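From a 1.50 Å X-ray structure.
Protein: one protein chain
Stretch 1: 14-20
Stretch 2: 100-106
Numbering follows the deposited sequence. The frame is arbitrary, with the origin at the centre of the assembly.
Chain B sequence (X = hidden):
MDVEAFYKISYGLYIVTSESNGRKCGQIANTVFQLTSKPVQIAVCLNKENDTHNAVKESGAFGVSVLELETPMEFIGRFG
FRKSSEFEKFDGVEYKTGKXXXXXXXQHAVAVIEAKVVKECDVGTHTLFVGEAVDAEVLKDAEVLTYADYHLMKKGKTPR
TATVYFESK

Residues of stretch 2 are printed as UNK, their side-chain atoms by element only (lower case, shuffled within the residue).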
# COMPACT_ATOMS: atom_id res chain seq x y z
N TYR B 14 10.70 -0.27 2.59
CA TYR B 14 10.87 -0.41 4.03
C TYR B 14 11.75 -1.57 4.42
O TYR B 14 12.04 -2.44 3.61
CB TYR B 14 9.50 -0.70 4.67
CG TYR B 14 8.33 0.13 4.15
CD1 TYR B 14 7.63 -0.25 3.00
CD2 TYR B 14 7.97 1.30 4.78
CE1 TYR B 14 6.58 0.56 2.50
CE2 TYR B 14 6.95 2.10 4.30
CZ TYR B 14 6.26 1.73 3.16
OH TYR B 14 5.28 2.59 2.69
N ILE B 15 12.18 -1.53 5.67
CA ILE B 15 12.88 -2.66 6.25
C ILE B 15 11.85 -3.16 7.26
O ILE B 15 11.34 -2.36 8.08
CB ILE B 15 14.13 -2.30 7.07
CG1 ILE B 15 15.14 -1.51 6.26
CG2 ILE B 15 14.76 -3.63 7.58
CD1 ILE B 15 16.41 -1.16 7.10
N VAL B 16 11.51 -4.45 7.21
CA VAL B 16 10.58 -5.03 8.19
C VAL B 16 11.45 -5.93 9.08
O VAL B 16 12.19 -6.79 8.58
CB VAL B 16 9.46 -5.86 7.51
CG1 VAL B 16 8.57 -6.54 8.56
CG2 VAL B 16 8.59 -4.92 6.63
N THR B 17 11.35 -5.73 10.40
CA THR B 17 12.19 -6.49 11.34
C THR B 17 11.43 -7.28 12.38
O THR B 17 10.26 -7.02 12.67
CB THR B 17 13.14 -5.53 12.08
OG1 THR B 17 12.37 -4.50 12.72
CG2 THR B 17 14.14 -4.89 11.13
N SER B 18 12.09 -8.29 12.96
CA SER B 18 11.47 -9.09 14.00
C SER B 18 12.60 -9.80 14.71
O SER B 18 13.76 -9.57 14.39
CB SER B 18 10.48 -10.11 13.43
OG SER B 18 9.68 -10.64 14.46
N GLU B 19 12.27 -10.62 15.69
CA GLU B 19 13.30 -11.36 16.42
C GLU B 19 12.70 -12.66 16.87
O GLU B 19 11.57 -12.70 17.37
CB GLU B 19 13.76 -10.55 17.64
CG GLU B 19 14.62 -11.31 18.66
CD GLU B 19 13.82 -12.35 19.45
OE1 GLU B 19 12.58 -12.15 19.61
OE2 GLU B 19 14.42 -13.34 19.91
N SER B 20 13.44 -13.74 16.69
CA SER B 20 12.94 -15.03 17.11
C SER B 20 14.09 -15.89 17.62
O SER B 20 15.15 -15.92 17.01
CB SER B 20 12.26 -15.73 15.93
OG SER B 20 11.51 -16.84 16.37
N UNK B 100 8.54 -4.51 22.62
CA UNK B 100 8.08 -5.79 22.07
C UNK B 100 9.22 -6.76 21.81
O UNK B 100 8.97 -7.94 21.53
c UNK B 100 7.36 -5.63 20.72
o UNK B 100 8.34 -5.26 19.74
c UNK B 100 6.27 -4.60 20.80
N UNK B 101 10.46 -6.27 21.87
CA UNK B 101 11.60 -7.13 21.63
C UNK B 101 12.16 -7.06 20.22
O UNK B 101 13.21 -7.64 19.94
N UNK B 102 11.46 -6.38 19.32
CA UNK B 102 12.00 -6.32 17.96
C UNK B 102 13.07 -5.25 17.78
O UNK B 102 13.06 -4.23 18.47
c UNK B 102 9.75 -7.06 17.12
c UNK B 102 10.88 -6.07 16.92
c UNK B 102 10.38 -4.65 17.02
N UNK B 103 14.02 -5.48 16.86
CA UNK B 103 15.05 -4.48 16.63
C UNK B 103 14.47 -3.41 15.71
O UNK B 103 13.97 -3.73 14.63
c UNK B 103 16.17 -5.29 15.95
c UNK B 103 15.43 -6.31 15.19
c UNK B 103 14.30 -6.73 16.13
N UNK B 104 14.51 -2.15 16.12
CA UNK B 104 14.00 -1.06 15.29
C UNK B 104 15.20 -0.38 14.65
O UNK B 104 15.98 0.30 15.33
c UNK B 104 12.06 -0.70 16.90
c UNK B 104 11.63 0.17 18.09
c UNK B 104 13.23 -0.05 16.16
c UNK B 104 10.91 -0.91 15.89
N UNK B 105 15.35 -0.58 13.33
CA UNK B 105 16.47 0.01 12.61
C UNK B 105 16.23 1.50 12.36
O UNK B 105 15.28 1.88 11.68
c UNK B 105 17.83 -0.01 10.49
c UNK B 105 17.09 -2.15 11.50
c UNK B 105 16.72 -0.70 11.26
N UNK B 106 17.11 2.34 12.90
CA UNK B 106 16.97 3.78 12.76
C UNK B 106 17.84 4.38 11.68
O UNK B 106 17.59 5.49 11.21
c UNK B 106 16.21 4.15 15.14
o UNK B 106 18.54 4.04 14.58
c UNK B 106 17.27 4.50 14.09
O HOH W 1 12.91 -1.61 12.11

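Position 100 carries three side-chain atoms: a carbon bearing one oxygen and one carbon. In that beta-branched hydroxyl pattern the atom nearest stretch 1 is the oxygen, 7.5 Å from O of Thr 17. The oxygen accepts a weak hydrogen bond from the backbone N of position 102, 3.3 Å away, and is also hydrogen-bonded elsewhere in the structure. The residue is Thr 100.

Position 101 has no side-chain atoms at all. Its phi of 97° and psi of -8° would jam a CB against the carbonyl O of Thr 100, and this conformation by itself calls for glycine. The backbone still takes part, since its O lies 3.7 Å from CB of Glu 19. This is Gly 101.

Position 102 shows three carbons, one of them attached to CA and carrying the other two. The fork begins at CB, which points sideways to the strand opposite, and one of its branches comes within 4.1 Å of CA of Ser 18. Three carbons branched at the first, with no ring, make Val 102, and the branch near Ser 18 is CG1.

Position 103 also has three carbons, but here they close a ring onto the backbone N, which leaves that nitrogen without a hydrogen to donate. The ring carbon bonded to N sits 3.4 Å from O of Ser 18 and 4.1 Å from CB of Glu 19, so the ring packs on that carbonyl and on the Glu 19 side chain. The ring identifies Pro 103, and the carbon next to the nitrogen is CD.

Position 104 has four carbons, forked at the second. Its CA-to-CB bond points away from stretch 1, and although the end of the side chain comes nearer, its closest methyl carbon stays 5.0 Å from OG1 of Thr 17. The late fork gives Leu 104, which makes no contact with stretch 1.

Position 105 returns to three carbons forked at CB, now pointing toward stretch 1. One methyl lies 3.9 Å from CD1 of Ile 15, the other 4.0 Å from CG2 of Thr 17. This is Val 105, and the two methyls are CG1 and CG2 respectively.

Position 106 repeats the pattern of one carbon bearing an oxygen and a carbon; its CB is 9.0 Å from CD1 of Ile 15. Thr 106 makes no contact here; its hydroxyl is satisfied elsewhere in the structure.

The two strands run nearly antiparallel, at 159°, yet no backbone-to-backbone hydrogen bond joins them. The one direct hydrogen bond comes from a side chain: OG1 of Thr 17 donates to O of Pro 103 at 2.6 Å. The same OG1 accepts from water 1 at 3.0 Å, and that water accepts from N of Val 105 at 2.9 Å, so a single hydroxyl reaches one backbone group directly and another through water. Methyl packing of Ile 15 and Thr 17 on Val 105 lies beside this polar link. The cost appears at N of Glu 19, which is buried without a partner.

Stretch 2, residues 100-106: TGVPLVT
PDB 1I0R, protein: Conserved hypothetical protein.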